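Side-chain contacts in pollen allergen Phl p 6 (Phleum pratense, PDB 6TRK), which is a grass pollen allergen of the Poa p IX/Phl p VI family, grouped with ribonuclease-type pollen allergens, its role in the plant being uncertain: residues A[93-98]-A[103-108]; A[9-14]-A[57-62]; A[47-52]-A[61-66]. The protein carries 1 engineered substitution. All coordinates share one frame; numbering follows the deposited sequence. Where two conformers were deposited one is given.

Contact 1 (A[93-98]-A[103-108]); sequences ALRIIA and VHAVKP. With ZN (zinc ion), chain C.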
loop_
_atom_site.group_PDB
_atom_site.type_symbol
_atom_site.label_atom_id
_atom_site.label_comp_id
_atom_site.label_asym_id
_atom_site.label_seq_id
_atom_site.Cartn_x
_atom_site.Cartn_y
_atom_site.Cartn_z
ATOM N N ALA A 93 -2.872 -6.899 -2.830
ATOM C CA ALA A 93 -2.299 -7.646 -1.712
ATOM C C ALA A 93 -2.884 -7.198 -0.379
ATOM O O ALA A 93 -3.094 -8.018 0.509
ATOM C CB ALA A 93 -0.778 -7.504 -1.735
ATOM N N LEU A 94 -3.210 -5.908 -0.237
ATOM C CA LEU A 94 -3.836 -5.452 0.994
ATOM C C LEU A 94 -5.214 -6.079 1.178
ATOM O O LEU A 94 -5.592 -6.445 2.294
ATOM C CB LEU A 94 -3.916 -3.920 0.998
ATOM C CG LEU A 94 -4.219 -3.297 2.368
ATOM C CD1 LEU A 94 -3.092 -3.542 3.385
ATOM C CD2 LEU A 94 -4.473 -1.760 2.257
ATOM N N ARG A 95 -5.967 -6.244 0.094
ATOM C CA ARG A 95 -7.254 -6.923 0.214
ATOM C C ARG A 95 -7.078 -8.402 0.534
ATOM O O ARG A 95 -7.884 -8.976 1.271
ATOM C CB ARG A 95 -8.070 -6.706 -1.066
ATOM C CG ARG A 95 -8.625 -5.280 -1.166
ATOM C CD ARG A 95 -9.696 -5.100 -2.260
ATOM N NE ARG A 95 -9.125 -5.039 -3.604
ATOM C CZ ARG A 95 -8.723 -3.918 -4.221
ATOM N NH1 ARG A 95 -8.227 -3.996 -5.448
ATOM N NH2 ARG A 95 -8.823 -2.736 -3.629
ATOM N N ILE A 96 -6.012 -9.029 0.040
ATOM C CA ILE A 96 -5.782 -10.427 0.356
ATOM C C ILE A 96 -5.492 -10.593 1.851
ATOM O O ILE A 96 -6.093 -11.445 2.518
ATOM C CB ILE A 96 -4.680 -11.001 -0.540
ATOM C CG1 ILE A 96 -5.202 -11.104 -1.983
ATOM C CG2 ILE A 96 -4.212 -12.352 -0.034
ATOM C CD1 ILE A 96 -4.152 -11.347 -3.002
ATOM N N ILE A 97 -4.571 -9.791 2.406
ATOM C CA ILE A 97 -4.264 -9.976 3.821
ATOM C C ILE A 97 -5.437 -9.553 4.698
ATOM O O ILE A 97 -5.562 -10.034 5.833
ATOM C CB ILE A 97 -2.953 -9.277 4.251
ATOM C CG1 ILE A 97 -3.096 -7.766 4.318
ATOM C CG2 ILE A 97 -1.817 -9.659 3.311
ATOM C CD1 ILE A 97 -2.022 -7.080 5.153
ATOM N N ALA A 98 -6.322 -8.696 4.199
ATOM C CA ALA A 98 -7.507 -8.283 4.952
ATOM C C ALA A 98 -8.635 -9.307 4.878
ATOM O O ALA A 98 -9.637 -9.181 5.619
ATOM C CB ALA A 98 -7.979 -6.924 4.415
ATOM N N VAL A 103 -10.811 -9.302 -4.846
ATOM C CA VAL A 103 -9.447 -8.797 -4.844
ATOM C C VAL A 103 -9.188 -7.919 -6.059
ATOM O O VAL A 103 -8.714 -6.785 -5.936
ATOM C CB VAL A 103 -8.468 -9.986 -4.758
ATOM C CG1 VAL A 103 -7.047 -9.468 -4.975
ATOM C CG2 VAL A 103 -8.609 -10.676 -3.459
ATOM N N HIS A 104 -9.484 -8.416 -7.260
ATOM C CA HIS A 104 -9.448 -7.559 -8.438
ATOM C C HIS A 104 -10.587 -6.534 -8.356
ATOM O O HIS A 104 -11.737 -6.887 -8.075
ATOM C CB HIS A 104 -9.567 -8.405 -9.704
ATOM C CG HIS A 104 -9.221 -7.661 -10.954
ATOM N ND1 HIS A 104 -7.914 -7.431 -11.334
ATOM C CD2 HIS A 104 -9.998 -7.082 -11.901
ATOM C CE1 HIS A 104 -7.900 -6.748 -12.469
ATOM N NE2 HIS A 104 -9.153 -6.513 -12.828
ATOM N N ALA A 105 -10.266 -5.266 -8.584
ATOM C CA ALA A 105 -11.232 -4.180 -8.464
ATOM C C ALA A 105 -12.451 -4.414 -9.351
ATOM O O ALA A 105 -12.330 -4.793 -10.528
ATOM C CB ALA A 105 -10.559 -2.859 -8.848
ATOM N N VAL A 106 -13.629 -4.197 -8.783
ATOM C CA VAL A 106 -14.884 -4.309 -9.522
ATOM C C VAL A 106 -15.348 -2.889 -9.835
ATOM O O VAL A 106 -15.502 -2.062 -8.927
ATOM C CB VAL A 106 -15.944 -5.090 -8.725
ATOM C CG1 VAL A 106 -17.252 -5.224 -9.504
ATOM C CG2 VAL A 106 -15.431 -6.489 -8.410
ATOM N N LYS A 107 -15.558 -2.603 -11.114
ATOM C CA LYS A 107 -15.962 -1.258 -11.517
ATOM C C LYS A 107 -17.370 -0.948 -11.010
ATOM O O LYS A 107 -18.246 -1.817 -11.044
ATOM N N PRO A 108 -17.625 0.291 -10.540
ATOM C CA PRO A 108 -18.974 0.607 -10.043
ATOM C C PRO A 108 -20.039 0.812 -11.128
ATOM O O PRO A 108 -19.731 0.854 -12.323
ATOM C CB PRO A 108 -18.766 1.922 -9.259
ATOM C CG PRO A 108 -17.273 2.086 -9.114
ATOM C CD PRO A 108 -16.673 1.392 -10.298
HETATM ZN ZN ZN C . -6.222 -8.142 -10.560
HETATM O O HOH W 1 -4.800 -7.756 -11.889
#

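Contact 2 (A[9-14]-A[57-62]); sequences KLIEDV and PQLVPK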
loop_
_atom_site.group_PDB
_atom_site.type_symbol
_atom_site.label_atom_id
_atom_site.label_comp_id
_atom_site.label_asym_id
_atom_site.label_seq_id
_atom_site.Cartn_x
_atom_site.Cartn_y
_atom_site.Cartn_z
ATOM N N LYS A 9 -8.212 -1.493 11.978
ATOM C CA LYS A 9 -7.916 -0.069 12.008
ATOM C C LYS A 9 -6.585 0.248 11.330
ATOM O O LYS A 9 -6.470 1.232 10.599
ATOM C CB LYS A 9 -7.864 0.442 13.450
ATOM C CG LYS A 9 -9.203 0.664 14.113
ATOM N N LEU A 10 -5.560 -0.553 11.600
ATOM C CA LEU A 10 -4.262 -0.308 10.970
ATOM C C LEU A 10 -4.337 -0.513 9.463
ATOM O O LEU A 10 -3.768 0.280 8.692
ATOM C CB LEU A 10 -3.194 -1.204 11.601
ATOM C CG LEU A 10 -2.841 -0.886 13.062
ATOM C CD1 LEU A 10 -2.161 -2.039 13.758
ATOM C CD2 LEU A 10 -1.956 0.345 13.135
ATOM N N ILE A 11 -5.036 -1.561 9.011
ATOM C CA ILE A 11 -5.190 -1.773 7.565
ATOM C C ILE A 11 -5.892 -0.582 6.936
ATOM O O ILE A 11 -5.494 -0.102 5.869
ATOM C CB ILE A 11 -5.926 -3.102 7.301
ATOM C CG1 ILE A 11 -4.977 -4.248 7.621
ATOM C CG2 ILE A 11 -6.389 -3.206 5.877
ATOM C CD1 ILE A 11 -5.724 -5.588 7.768
ATOM N N GLU A 12 -6.907 -0.046 7.613
ATOM C CA GLU A 12 -7.586 1.133 7.092
ATOM C C GLU A 12 -6.654 2.348 7.029
ATOM O O GLU A 12 -6.681 3.095 6.047
ATOM C CB GLU A 12 -8.819 1.438 7.942
ATOM C CG GLU A 12 -9.500 2.767 7.573
ATOM C CD GLU A 12 -9.843 2.866 6.094
ATOM O OE1 GLU A 12 -9.847 4.003 5.557
ATOM O OE2 GLU A 12 -10.111 1.814 5.463
ATOM N N ASP A 13 -5.843 2.572 8.065
ATOM C CA ASP A 13 -4.900 3.697 8.040
ATOM C C ASP A 13 -3.855 3.532 6.944
ATOM O O ASP A 13 -3.478 4.509 6.279
ATOM C CB ASP A 13 -4.211 3.842 9.389
ATOM C CG ASP A 13 -5.090 4.535 10.433
ATOM O OD1 ASP A 13 -5.874 5.418 10.041
ATOM O OD2 ASP A 13 -4.978 4.211 11.627
ATOM N N VAL A 14 -3.364 2.313 6.741
ATOM C CA VAL A 14 -2.415 2.082 5.643
ATOM C C VAL A 14 -3.040 2.428 4.304
ATOM O O VAL A 14 -2.420 3.074 3.448
ATOM C CB VAL A 14 -1.943 0.598 5.672
ATOM C CG1 VAL A 14 -1.185 0.239 4.392
ATOM C CG2 VAL A 14 -1.070 0.313 6.862
ATOM N N PRO A 57 1.726 -6.386 16.514
ATOM C CA PRO A 57 2.924 -6.893 15.838
ATOM C C PRO A 57 2.680 -8.128 14.996
ATOM O O PRO A 57 3.473 -8.385 14.085
ATOM C CB PRO A 57 3.900 -7.173 16.994
ATOM C CG PRO A 57 3.085 -7.086 18.259
ATOM C CD PRO A 57 1.903 -6.230 17.971
ATOM N N GLN A 58 1.604 -8.887 15.251
ATOM C CA GLN A 58 1.275 -10.031 14.415
ATOM C C GLN A 58 0.927 -9.623 12.988
ATOM O O GLN A 58 0.998 -10.447 12.075
ATOM C CB GLN A 58 0.100 -10.800 15.043
ATOM C CG GLN A 58 -1.223 -10.045 15.023
ATOM C CD GLN A 58 -1.434 -9.051 16.196
ATOM O OE1 GLN A 58 -0.521 -8.744 16.997
ATOM N NE2 GLN A 58 -2.659 -8.543 16.296
ATOM N N LEU A 59 0.530 -8.370 12.779
ATOM C CA LEU A 59 0.199 -7.896 11.437
ATOM C C LEU A 59 1.436 -7.536 10.629
ATOM O O LEU A 59 1.362 -7.428 9.402
ATOM C CB LEU A 59 -0.719 -6.685 11.559
ATOM C CG LEU A 59 -1.320 -6.029 10.319
ATOM C CD1 LEU A 59 -2.214 -7.012 9.604
ATOM C CD2 LEU A 59 -2.103 -4.806 10.730
ATOM N N VAL A 60 2.576 -7.308 11.296
ATOM C CA VAL A 60 3.736 -6.746 10.598
ATOM C C VAL A 60 4.207 -7.629 9.445
ATOM O O VAL A 60 4.506 -7.087 8.367
ATOM C CB VAL A 60 4.859 -6.450 11.607
ATOM C CG1 VAL A 60 6.142 -6.086 10.895
ATOM C CG2 VAL A 60 4.417 -5.338 12.516
ATOM N N PRO A 61 4.344 -8.953 9.599
ATOM C CA PRO A 61 4.787 -9.767 8.451
ATOM C C PRO A 61 3.837 -9.719 7.282
ATOM O O PRO A 61 4.271 -9.869 6.126
ATOM C CB PRO A 61 4.862 -11.194 9.010
ATOM C CG PRO A 61 4.830 -11.046 10.484
ATOM C CD PRO A 61 4.181 -9.761 10.825
ATOM N N LYS A 62 2.537 -9.551 7.557
ATOM C CA LYS A 62 1.566 -9.430 6.468
ATOM C C LYS A 62 1.731 -8.086 5.747
ATOM O O LYS A 62 1.737 -8.046 4.514
ATOM C CB LYS A 62 0.158 -9.586 7.034
ATOM C CG LYS A 62 -0.144 -11.004 7.563
ATOM C CD LYS A 62 -1.550 -11.026 8.178
ATOM C CE LYS A 62 -1.885 -12.327 8.857
ATOM N NZ LYS A 62 -3.257 -12.233 9.437
#

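Contact 3 (A[47-52]-A[61-66]); sequences RNLADA and PKLDEV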
loop_
_atom_site.group_PDB
_atom_site.type_symbol
_atom_site.label_atom_id
_atom_site.label_comp_id
_atom_site.label_asym_id
_atom_site.label_seq_id
_atom_site.Cartn_x
_atom_site.Cartn_y
_atom_site.Cartn_z
ATOM N N ARG A 47 5.333 5.455 9.252
ATOM C CA ARG A 47 4.638 5.796 10.491
ATOM C C ARG A 47 3.562 4.758 10.801
ATOM O O ARG A 47 3.431 4.339 11.956
ATOM C CB ARG A 47 4.041 7.195 10.393
ATOM C CG ARG A 47 5.091 8.291 10.322
ATOM C CD ARG A 47 4.434 9.653 9.977
ATOM N NE ARG A 47 5.418 10.691 9.764
ATOM C CZ ARG A 47 5.214 11.791 9.033
ATOM N NH1 ARG A 47 4.048 11.988 8.450
ATOM N NH2 ARG A 47 6.196 12.671 8.912
ATOM N N ASN A 48 2.807 4.312 9.778
ATOM C CA ASN A 48 1.779 3.305 10.016
ATOM C C ASN A 48 2.385 1.976 10.460
ATOM O O ASN A 48 1.828 1.296 11.326
ATOM C CB ASN A 48 0.923 3.099 8.754
ATOM C CG ASN A 48 -0.004 4.282 8.469
ATOM O OD1 ASN A 48 -0.569 4.882 9.387
ATOM N ND2 ASN A 48 -0.172 4.600 7.194
ATOM N N LEU A 49 3.516 1.589 9.866
ATOM C CA LEU A 49 4.165 0.340 10.229
ATOM C C LEU A 49 4.650 0.367 11.672
ATOM O O LEU A 49 4.504 -0.619 12.400
ATOM C CB LEU A 49 5.307 0.063 9.256
ATOM C CG LEU A 49 5.967 -1.306 9.341
ATOM C CD1 LEU A 49 5.057 -2.449 8.910
ATOM C CD2 LEU A 49 7.226 -1.260 8.477
ATOM N N ALA A 50 5.169 1.504 12.124
ATOM C CA ALA A 50 5.593 1.580 13.519
ATOM C C ALA A 50 4.405 1.517 14.469
ATOM O O ALA A 50 4.525 0.955 15.568
ATOM C CB ALA A 50 6.417 2.848 13.750
ATOM N N ASP A 51 3.253 2.068 14.088
ATOM C CA ASP A 51 2.057 1.850 14.900
ATOM C C ASP A 51 1.696 0.370 14.983
ATOM O O ASP A 51 1.286 -0.114 16.044
ATOM C CB ASP A 51 0.880 2.643 14.346
ATOM C CG ASP A 51 0.998 4.127 14.613
ATOM O OD1 ASP A 51 1.782 4.508 15.518
ATOM O OD2 ASP A 51 0.304 4.903 13.928
ATOM N N ALA A 52 1.814 -0.359 13.868
ATOM C CA ALA A 52 1.540 -1.792 13.903
ATOM C C ALA A 52 2.518 -2.530 14.808
ATOM O O ALA A 52 2.125 -3.452 15.536
ATOM C CB ALA A 52 1.609 -2.377 12.481
ATOM N N PRO A 61 4.344 -8.953 9.599
ATOM C CA PRO A 61 4.787 -9.767 8.451
ATOM C C PRO A 61 3.837 -9.719 7.282
ATOM O O PRO A 61 4.271 -9.869 6.126
ATOM C CB PRO A 61 4.862 -11.194 9.010
ATOM C CG PRO A 61 4.830 -11.046 10.484
ATOM C CD PRO A 61 4.181 -9.761 10.825
ATOM N N LYS A 62 2.537 -9.551 7.557
ATOM C CA LYS A 62 1.566 -9.430 6.468
ATOM C C LYS A 62 1.731 -8.086 5.747
ATOM O O LYS A 62 1.737 -8.046 4.514
ATOM C CB LYS A 62 0.158 -9.586 7.034
ATOM C CG LYS A 62 -0.144 -11.004 7.563
ATOM C CD LYS A 62 -1.550 -11.026 8.178
ATOM C CE LYS A 62 -1.885 -12.327 8.857
ATOM N NZ LYS A 62 -3.257 -12.233 9.437
ATOM N N LEU A 63 1.878 -6.990 6.505
ATOM C CA LEU A 63 2.146 -5.704 5.881
ATOM C C LEU A 63 3.451 -5.739 5.104
ATOM O O LEU A 63 3.506 -5.234 3.967
ATOM C CB LEU A 63 2.160 -4.588 6.925
ATOM C CG LEU A 63 0.795 -4.245 7.545
ATOM C CD1 LEU A 63 0.991 -3.200 8.665
ATOM C CD2 LEU A 63 -0.146 -3.740 6.493
ATOM N N ASP A 64 4.507 -6.366 5.664
ATOM C CA ASP A 64 5.768 -6.485 4.927
ATOM C C ASP A 64 5.541 -7.150 3.552
ATOM O O ASP A 64 6.118 -6.730 2.543
ATOM C CB ASP A 64 6.793 -7.331 5.690
ATOM C CG ASP A 64 7.320 -6.693 6.956
ATOM O OD1 ASP A 64 7.246 -5.453 7.155
ATOM O OD2 ASP A 64 7.871 -7.479 7.773
ATOM N N GLU A 65 4.710 -8.206 3.508
ATOM C CA GLU A 65 4.443 -8.892 2.254
ATOM C C GLU A 65 3.707 -8.007 1.245
ATOM O O GLU A 65 3.964 -8.080 0.032
ATOM C CB GLU A 65 3.660 -10.178 2.533
ATOM C CG GLU A 65 3.225 -10.915 1.277
ATOM C CD GLU A 65 4.341 -11.480 0.396
ATOM O OE1 GLU A 65 5.494 -11.642 0.875
ATOM O OE2 GLU A 65 4.052 -11.814 -0.793
ATOM N N VAL A 66 2.731 -7.220 1.711
ATOM C CA VAL A 66 2.024 -6.292 0.824
ATOM C C VAL A 66 3.014 -5.300 0.212
ATOM O O VAL A 66 3.010 -5.053 -1.005
ATOM C CB VAL A 66 0.924 -5.551 1.608
ATOM C CG1 VAL A 66 0.236 -4.483 0.785
ATOM C CG2 VAL A 66 -0.100 -6.516 2.156
#

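Contact 1 (A[93-98]-A[103-108])
R95 bends at chi3 (-76°), and this turn brings its guanidinium round to the backbone carbonyl of V103. NE and NH1 both donate to V103 O, so one oxygen is gripped side-on by two nitrogens. R95 was modelled in two conformers, and this grip belongs to one of them. R95 NE lies 2.9 Å from V103 O, with an N-H...O angle of 146°. R95 NH1 lies at the same 2.9 Å from V103 O, with 147°. The oxygen sits in the guanidinium plane, at its edge. NH1 approaches nearly along the C=O axis; NE comes in from the flank, tilted out of the carbonyl plane. Neither bond is quite straight, as expected when two donors share one acceptor. Beside this pair is a small apolar contact. I96 CG1 meets V103 CG2 at 3.7 Å. I96 CD1 also reaches V103 CG1, at 4.0 Å. The carbonyl that R95 holds is peptide-bonded to H104. H104 ND1 binds the zinc ion at 2.0 Å, and the O of a water lies 2.0 Å from the zinc ion. E92, on the same helix as R95, is a further ligand. This is a surface zinc site bridging the last helix and the C-terminal tail.

Contact 2 (A[9-14]-A[57-62])
L10 and L59 mark the nearest backbone approach of the two segments, with CA atoms 8.8 Å apart. Segment 9-14 is a regular part of helix 2-23. The chain turns at P57-L59 with helix-like backbone angles and runs on into helix 60-76. V60 N bonds back to P57 O at 3.1 Å, which closes this turn. Only carbon atoms meet across the segments, and no hydrogen bond crosses. L59 carries one whole side of the contact. Its CG stands anti to the backbone N (chi1 -175°), and its two methyl branches divide between two partners. L59 CD2 rests on L10 CB at 3.9 Å. The same L59 CD2 also reaches L10 CD1 at 4.1 Å. The two leucines run past each other in opposite directions, so they touch alongside rather than end to end. The other branch, L59 CD1, meets I11 CD1 at 4.2 Å. Here the methyl at the end of the isoleucine does the touching. Both leucines are buried. Nearby, Q58 NE2 hydrogen-bonds E7 OE2 on helix 2-23. Around the contact, L10 also packs on D51 of helix 30-55, I11 on L94 of helix 82-98, and K62 on I97 of helix 82-98.

Contact 3 (A[47-52]-A[61-66])
The D64 carboxylate is the flat group that meets L49 here, and no aromatic ring takes part. The setting is an antiparallel helical hairpin in a four-helix bundle: helix 30-55 turns back through a short link into helix 60-76. L49 CD1 stands 4.1 Å from D64 OD1, a loose van der Waals contact between a methyl and an oxygen. The L49 chain runs roughly perpendicular to that of D64. The two short helical segments have axes 10.9 Å apart at closest approach, and their directions differ by 157°. L49 and L63 have the nearest CA atoms. The L49 CG is anti to the backbone N (chi1 -171°), which carries the CD1 methyl toward the facing helix. That methyl meets L63 CB at 4.1 Å, besides D64. The two leucines lie alongside, their chains heading opposite ways. L63 is buried, while L49 and D64 are partly exposed, so the contact runs from the interior toward the surface. No hydrogen bond joins the segments. On the inner side, A52 packs on L10 of helix 2-23, and L63 on I97 of helix 82-98. A52 has a short side chain pointing at helix 60-76, and its CB takes the L63 CD1 methyl at 4.0 Å.

Contacts 2 and 3 lie about 5 Å apart between centres. Their ranges overlap at P61 and K62, though L59 and L63 do most of the touching. They pack helices 2-23 and 30-55 against helix 60-76. Both are apolar, without hydrogen bonds between their segments. Contact 2 is buried, contact 3 only partly so, with an aspartate at its margin. Contact 1 lies at the surface, about 16 Å and 18 Å from the centres of the other two, and joins helix 82-98 to the tail by two hydrogen bonds and a small apolar touch, beside a zinc ion. Its helix still reaches the bundle: I97 CD1 packs on V66 CG2 at 3.6 Å.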